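PDB 1WY2: Xaa-Pro dipeptidase, which probably hydrolyses Xaa-Pro dipeptides with a nonpolar N-terminal residue, releasing free proline, as a metal-dependent homodimeric peptidase of the M24B family. Local coordinates for residues A[95-99]-A[100-104]; A[227-230]-A[231-235]; A[319-322]-A[323-326]. One frame throughout, in Å; residues are numbered along the deposited sequence. Where two conformers were deposited one is given.

Contact 1. Residues A[95-99]-A[100-104]; sequences SSLPY and GFIEE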
loop_
_atom_site.group_PDB
_atom_site.type_symbol
_atom_site.label_atom_id
_atom_site.label_comp_id
_atom_site.label_asym_id
_atom_site.label_seq_id
_atom_site.Cartn_x
_atom_site.Cartn_y
_atom_site.Cartn_z
ATOM N N SER A 95 -14.292 9.956 -0.143
ATOM C CA SER A 95 -14.966 8.694 -0.421
ATOM C C SER A 95 -14.164 7.511 0.110
ATOM O O SER A 95 -14.660 6.385 0.151
ATOM C CB SER A 95 -15.183 8.536 -1.925
ATOM O OG SER A 95 -16.069 9.529 -2.413
ATOM N N SER A 96 -12.930 7.775 0.527
ATOM C CA SER A 96 -12.052 6.735 1.048
ATOM C C SER A 96 -12.122 6.563 2.568
ATOM O O SER A 96 -11.554 5.616 3.109
ATOM C CB SER A 96 -10.608 7.038 0.649
ATOM O OG SER A 96 -10.234 8.343 1.067
ATOM N N LEU A 97 -12.812 7.468 3.254
ATOM C CA LEU A 97 -12.900 7.382 4.712
ATOM C C LEU A 97 -13.591 6.083 5.119
ATOM O O LEU A 97 -14.712 5.807 4.697
ATOM C CB LEU A 97 -13.658 8.585 5.277
ATOM C CG LEU A 97 -13.296 8.915 6.728
ATOM C CD1 LEU A 97 -11.816 9.276 6.809
ATOM C CD2 LEU A 97 -14.159 10.064 7.230
ATOM N N PRO A 98 -12.922 5.272 5.955
ATOM C CA PRO A 98 -13.464 3.989 6.419
ATOM C C PRO A 98 -14.670 4.027 7.362
ATOM O O PRO A 98 -14.845 4.953 8.158
ATOM C CB PRO A 98 -12.243 3.311 7.040
ATOM C CG PRO A 98 -11.463 4.465 7.588
ATOM C CD PRO A 98 -11.556 5.486 6.471
ATOM N N TYR A 99 -15.494 2.989 7.254
ATOM C CA TYR A 99 -16.706 2.830 8.053
ATOM C C TYR A 99 -16.476 3.004 9.555
ATOM O O TYR A 99 -17.188 3.761 10.216
ATOM C CB TYR A 99 -17.306 1.444 7.783
ATOM C CG TYR A 99 -18.559 1.139 8.569
ATOM C CD1 TYR A 99 -19.764 1.772 8.271
ATOM C CD2 TYR A 99 -18.539 0.217 9.615
ATOM C CE1 TYR A 99 -20.919 1.495 8.994
ATOM C CE2 TYR A 99 -19.688 -0.067 10.345
ATOM C CZ TYR A 99 -20.872 0.574 10.030
ATOM O OH TYR A 99 -22.013 0.284 10.743
ATOM N N GLY A 100 -15.484 2.297 10.085
ATOM C CA GLY A 100 -15.189 2.369 11.504
ATOM C C GLY A 100 -14.915 3.771 12.008
ATOM O O GLY A 100 -15.380 4.159 13.081
ATOM N N PHE A 101 -14.162 4.537 11.228
ATOM C CA PHE A 101 -13.824 5.903 11.604
ATOM C C PHE A 101 -15.063 6.792 11.585
ATOM O O PHE A 101 -15.248 7.631 12.468
ATOM C CB PHE A 101 -12.768 6.460 10.649
ATOM C CG PHE A 101 -12.187 7.769 11.090
ATOM C CD1 PHE A 101 -11.365 7.836 12.210
ATOM C CD2 PHE A 101 -12.475 8.940 10.398
ATOM C CE1 PHE A 101 -10.836 9.053 12.635
ATOM C CE2 PHE A 101 -11.950 10.162 10.816
ATOM C CZ PHE A 101 -11.130 10.217 11.935
ATOM N N ILE A 102 -15.911 6.607 10.577
ATOM C CA ILE A 102 -17.133 7.391 10.457
ATOM C C ILE A 102 -18.071 7.132 11.632
ATOM O O ILE A 102 -18.738 8.047 12.116
ATOM C CB ILE A 102 -17.872 7.074 9.145
ATOM C CG1 ILE A 102 -17.031 7.555 7.956
ATOM C CG2 ILE A 102 -19.243 7.734 9.145
ATOM C CD1 ILE A 102 -17.615 7.218 6.608
ATOM N N GLU A 103 -18.127 5.886 12.088
ATOM C CA GLU A 103 -18.985 5.552 13.220
ATOM C C GLU A 103 -18.487 6.271 14.468
ATOM O O GLU A 103 -19.282 6.699 15.305
ATOM C CB GLU A 103 -19.010 4.039 13.446
ATOM C CG GLU A 103 -19.777 3.276 12.375
ATOM C CD GLU A 103 -21.201 3.776 12.211
ATOM O OE1 GLU A 103 -21.959 3.770 13.206
ATOM O OE2 GLU A 103 -21.568 4.178 11.088
ATOM N N GLU A 104 -17.170 6.403 14.588
ATOM C CA GLU A 104 -16.571 7.101 15.721
ATOM C C GLU A 104 -17.001 8.565 15.692
ATOM O O GLU A 104 -17.425 9.119 16.704
ATOM C CB GLU A 104 -15.043 7.024 15.649
ATOM C CG GLU A 104 -14.450 5.694 16.081
ATOM C CD GLU A 104 -14.538 5.479 17.581
ATOM O OE1 GLU A 104 -15.669 5.414 18.112
ATOM O OE2 GLU A 104 -13.475 5.380 18.229
#

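Contact 2. Residues A[227-230]-A[231-235]; sequences TIVV and GSPNE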
loop_
_atom_site.group_PDB
_atom_site.type_symbol
_atom_site.label_atom_id
_atom_site.label_comp_id
_atom_site.label_asym_id
_atom_site.label_seq_id
_atom_site.Cartn_x
_atom_site.Cartn_y
_atom_site.Cartn_z
ATOM N N THR A 227 6.409 -4.518 -24.276
ATOM C CA THR A 227 6.404 -5.962 -24.444
ATOM C C THR A 227 7.486 -6.304 -25.452
ATOM O O THR A 227 7.635 -5.620 -26.463
ATOM C CB THR A 227 5.042 -6.469 -24.966
ATOM O OG1 THR A 227 4.023 -6.187 -23.998
ATOM C CG2 THR A 227 5.086 -7.976 -25.219
ATOM N N ILE A 228 8.253 -7.348 -25.156
ATOM C CA ILE A 228 9.316 -7.796 -26.048
ATOM C C ILE A 228 9.183 -9.306 -26.231
ATOM O O ILE A 228 8.309 -9.940 -25.642
ATOM C CB ILE A 228 10.730 -7.501 -25.466
ATOM C CG1 ILE A 228 10.927 -8.260 -24.151
ATOM C CG2 ILE A 228 10.905 -6.002 -25.239
ATOM C CD1 ILE A 228 12.319 -8.124 -23.565
ATOM N N VAL A 229 10.039 -9.868 -27.075
ATOM C CA VAL A 229 10.058 -11.307 -27.299
ATOM C C VAL A 229 11.512 -11.721 -27.181
ATOM O O VAL A 229 12.398 -11.048 -27.709
ATOM C CB VAL A 229 9.550 -11.707 -28.703
ATOM C CG1 VAL A 229 9.760 -13.204 -28.914
ATOM C CG2 VAL A 229 8.075 -11.363 -28.850
ATOM N N VAL A 230 11.759 -12.807 -26.461
ATOM C CA VAL A 230 13.116 -13.303 -26.295
ATOM C C VAL A 230 13.404 -14.164 -27.515
ATOM O O VAL A 230 12.891 -15.271 -27.639
ATOM C CB VAL A 230 13.248 -14.149 -25.014
ATOM C CG1 VAL A 230 14.682 -14.645 -24.863
ATOM C CG2 VAL A 230 12.850 -13.315 -23.802
ATOM N N GLY A 231 14.218 -13.634 -28.421
ATOM C CA GLY A 231 14.537 -14.354 -29.637
ATOM C C GLY A 231 13.655 -13.841 -30.756
ATOM O O GLY A 231 13.297 -12.663 -30.776
ATOM N N SER A 232 13.293 -14.720 -31.685
ATOM C CA SER A 232 12.445 -14.331 -32.804
ATOM C C SER A 232 10.986 -14.659 -32.503
ATOM O O SER A 232 10.669 -15.742 -32.012
ATOM C CB SER A 232 12.886 -15.059 -34.075
ATOM O OG SER A 232 14.240 -14.769 -34.373
ATOM N N PRO A 233 10.076 -13.718 -32.786
ATOM C CA PRO A 233 8.656 -13.964 -32.527
ATOM C C PRO A 233 8.021 -14.779 -33.643
ATOM O O PRO A 233 8.429 -14.673 -34.800
ATOM C CB PRO A 233 8.080 -12.557 -32.466
ATOM C CG PRO A 233 8.874 -11.855 -33.521
ATOM C CD PRO A 233 10.293 -12.334 -33.244
ATOM N N ASN A 234 7.037 -15.604 -33.303
ATOM C CA ASN A 234 6.359 -16.376 -34.329
ATOM C C ASN A 234 5.283 -15.475 -34.924
ATOM O O ASN A 234 5.034 -14.377 -34.423
ATOM C CB ASN A 234 5.753 -17.668 -33.762
ATOM C CG ASN A 234 4.772 -17.422 -32.641
ATOM O OD1 ASN A 234 3.868 -16.593 -32.755
ATOM N ND2 ASN A 234 4.934 -18.158 -31.549
ATOM N N GLU A 235 4.651 -15.929 -35.998
ATOM C CA GLU A 235 3.637 -15.128 -36.670
ATOM C C GLU A 235 2.436 -14.719 -35.826
ATOM O O GLU A 235 1.905 -13.618 -35.987
ATOM C CB GLU A 235 3.161 -15.856 -37.929
ATOM C CG GLU A 235 4.245 -15.994 -38.974
ATOM C CD GLU A 235 4.900 -14.661 -39.296
ATOM O OE1 GLU A 235 4.178 -13.730 -39.709
ATOM O OE2 GLU A 235 6.134 -14.544 -39.130
#

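Contact 3. Residues A[319-322]-A[323-326]; sequences IYIP and KIGG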
loop_
_atom_site.group_PDB
_atom_site.type_symbol
_atom_site.label_atom_id
_atom_site.label_comp_id
_atom_site.label_asym_id
_atom_site.label_seq_id
_atom_site.Cartn_x
_atom_site.Cartn_y
_atom_site.Cartn_z
ATOM N N ILE A 319 -3.888 -7.211 -25.315
ATOM C CA ILE A 319 -4.614 -8.397 -25.763
ATOM C C ILE A 319 -4.005 -9.564 -24.999
ATOM O O ILE A 319 -2.792 -9.774 -25.034
ATOM C CB ILE A 319 -4.446 -8.638 -27.274
ATOM C CG1 ILE A 319 -5.164 -7.534 -28.056
ATOM C CG2 ILE A 319 -4.984 -10.016 -27.647
ATOM C CD1 ILE A 319 -4.996 -7.650 -29.558
ATOM N N TYR A 320 -4.849 -10.317 -24.303
ATOM C CA TYR A 320 -4.380 -11.440 -23.503
ATOM C C TYR A 320 -5.091 -12.725 -23.887
ATOM O O TYR A 320 -6.308 -12.828 -23.765
ATOM C CB TYR A 320 -4.603 -11.127 -22.023
ATOM C CG TYR A 320 -4.196 -9.713 -21.688
ATOM C CD1 TYR A 320 -5.109 -8.663 -21.795
ATOM C CD2 TYR A 320 -2.879 -9.411 -21.346
ATOM C CE1 TYR A 320 -4.717 -7.343 -21.576
ATOM C CE2 TYR A 320 -2.478 -8.093 -21.126
ATOM C CZ TYR A 320 -3.403 -7.069 -21.243
ATOM O OH TYR A 320 -3.013 -5.766 -21.034
ATOM N N ILE A 321 -4.311 -13.691 -24.367
ATOM C CA ILE A 321 -4.831 -14.992 -24.795
ATOM C C ILE A 321 -4.527 -16.009 -23.693
ATOM O O ILE A 321 -3.375 -16.383 -23.487
ATOM C CB ILE A 321 -4.149 -15.451 -26.103
ATOM C CG1 ILE A 321 -4.176 -14.317 -27.134
ATOM C CG2 ILE A 321 -4.856 -16.684 -26.657
ATOM C CD1 ILE A 321 -5.572 -13.808 -27.474
ATOM N N PRO A 322 -5.563 -16.465 -22.974
ATOM C CA PRO A 322 -5.452 -17.335 -21.810
ATOM C C PRO A 322 -4.481 -18.501 -22.042
ATOM O O PRO A 322 -4.586 -19.260 -22.997
ATOM C CB PRO A 322 -6.843 -17.876 -21.503
ATOM C CG PRO A 322 -7.858 -16.920 -22.118
ATOM C CD PRO A 322 -6.960 -16.092 -23.157
ATOM N N LYS A 323 -3.480 -18.598 -21.144
ATOM C CA LYS A 323 -2.605 -19.769 -21.142
ATOM C C LYS A 323 -1.616 -19.786 -22.309
ATOM O O LYS A 323 -0.871 -20.735 -22.511
ATOM C CB LYS A 323 -3.481 -21.022 -21.181
ATOM C CG LYS A 323 -3.816 -21.535 -19.780
ATOM C CD LYS A 323 -4.086 -23.042 -19.756
ATOM C CE LYS A 323 -2.989 -23.824 -19.020
ATOM N NZ LYS A 323 -3.552 -24.483 -17.842
ATOM N N ILE A 324 -1.644 -18.712 -23.120
ATOM C CA ILE A 324 -0.748 -18.671 -24.272
ATOM C C ILE A 324 0.208 -17.478 -24.215
ATOM O O ILE A 324 1.423 -17.618 -24.250
ATOM C CB ILE A 324 -1.602 -18.595 -25.539
ATOM C CG1 ILE A 324 -2.398 -19.890 -25.720
ATOM C CG2 ILE A 324 -0.693 -18.425 -26.769
ATOM C CD1 ILE A 324 -3.417 -19.791 -26.856
ATOM N N GLY A 325 -0.349 -16.277 -24.095
ATOM C CA GLY A 325 0.494 -15.097 -24.025
ATOM C C GLY A 325 -0.297 -13.819 -24.196
ATOM O O GLY A 325 -1.489 -13.849 -24.513
ATOM N N GLY A 326 0.366 -12.689 -23.998
ATOM C CA GLY A 326 -0.318 -11.418 -24.132
ATOM C C GLY A 326 0.630 -10.289 -24.469
ATOM O O GLY A 326 1.848 -10.432 -24.371
#

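Contact 1. Residues A[95-99]-A[100-104]
The helix starts with two consecutive i to i+4 backbone bonds, I102 N to P98 O at 3.1 Å and E103 N to Y99 O at 3.0 Å, with P98 in the N-cap position. One turn on, E103 lies over a face of the Y99 ring: its CG sits 3.9 Å from the ring centroid, 17° off the normal, a CH-pi contact displaced toward the rim. The E103 chain then bends at chi2 (-55°) and carries the carboxylate across the same ring, the two planes 26° apart and OE2 3.5 Å from Y99 CE1; OE2 also makes a long, weak ion pair with K106. With alanine in place of Y99, the aliphatic part of E103 would probably lose the ring surface it rests on. L97 faces the helix with both methyls: CD1 reaches F101 CD2 at 3.7 Å, whereas CD2 meets that ring in plane at its edge and also touches I102 CG1 at 3.9 Å. P98 CG adds a contact with F101 CB.

This is the N-terminal end of helix 99-108 in the creatinase/prolidase N-terminal domain. F101 packs on helix 78-85 and its ring meets that of Y44 with the planes nearly parallel, I102 touches F114 of strand 113-116, and Y99 packs on I102 of the second subunit, to which the backbone of S95, L97, Y99 and G100 is hydrogen-bonded.

Contact 2. Residues A[227-230]-A[231-235]
A strand-to-helix connection in the M24 metallopeptidase domain contains a small apolar contact: V229, the last residue of strand 220-229, packs on P233, just ahead of helix 235-254. V229 CG2 comes 3.8 Å from P233 CB, and CG1 lies 3.9 Å from P233 CA, so both branches of the valine rest on the proline. The two side chains cross at about a right angle. V229 CG1 lies anti to the backbone N (chi1 173°), which turns this methyl toward the backbone of the connection, where it also meets S232 C at 4.1 Å. No hydrogen bond joins 227-230 to 231-235, and the contact rests on these carbon atoms.

The chain changes direction at G231. Its positive phi (98°, with psi -147°) would drive a CB against the carbonyl oxygen of V230, a conformation only glycine adopts comfortably. V230 turns its side chain away from the connection, into the interior. Beyond P233, N234 occupies the N-cap position of the helix, where its OD1 accepts a hydrogen bond from Q237 N.

The contact lies at the protein surface. Behind it, V229 touches L208 of strand 208-217 and the C-terminal I351, while V230 packs on V209 of the same strand and on I154 and I203; backbone bonds from V230 to G206 and D207 tie the strand end to the residues just before strand 208-217, and helix 235-254 follows directly.

Contact 3. Residues A[319-322]-A[323-326]
I321 and G325 form the antiparallel hydrogen-bonded pair that closes this beta hairpin, with I321 N giving a bond of 2.8 Å to G325 O. In return I321 O accepts two donors: G325 N at 3.1 Å in the carbonyl plane, and I324 N at 2.9 Å, tilted 26° from that plane. I324 and G325 together sit opposite I321, a classic beta bulge where the second strand begins. I324 CD1 presses against I321 CG2 at 3.4 Å, closer than usual carbon contact. The strand side is closely packed and buried: G326 CA lies 3.1 Å from I319 O, a side chain on G326 would run into the Y320 ring, and G325 has a backbone shape that would crowd any CB.

The solvent side is the type II beta turn I321-I324. K323, at its third position with the positive phi (73°) expected there, is exposed and sends its bent chain away from the hairpin.

The hairpin joins strands 312-321 and 325-336. I319 packs on I243 and V244 of helix 235-254, Y320 OH is hydrogen-bonded to H283 NE2 and R328 NH1, and P322 touches E62 of the second subunit.

How the contacts relate
Contacts 2 and 3 belong to the M24 metallopeptidase range and are neighbours, their centres about 14 Å apart; T227 CG2 packs against G326 O at 4.2 Å. R328 links them further: its backbone O is hydrogen-bonded to T227 OG1 and its NH1 to Y320 OH. Contact 3 is near the two-metal site: the Y320 side chain lies about 9 Å from a bound zinc ion and about 6 Å from that of metal ligand E316. Contact 1 belongs to the N-terminal domain, its centre about 40 Å from that of contact 3 and 49 Å from that of contact 2. It meets the second subunit through several residues, contact 3 only through P322, contact 2 not at all.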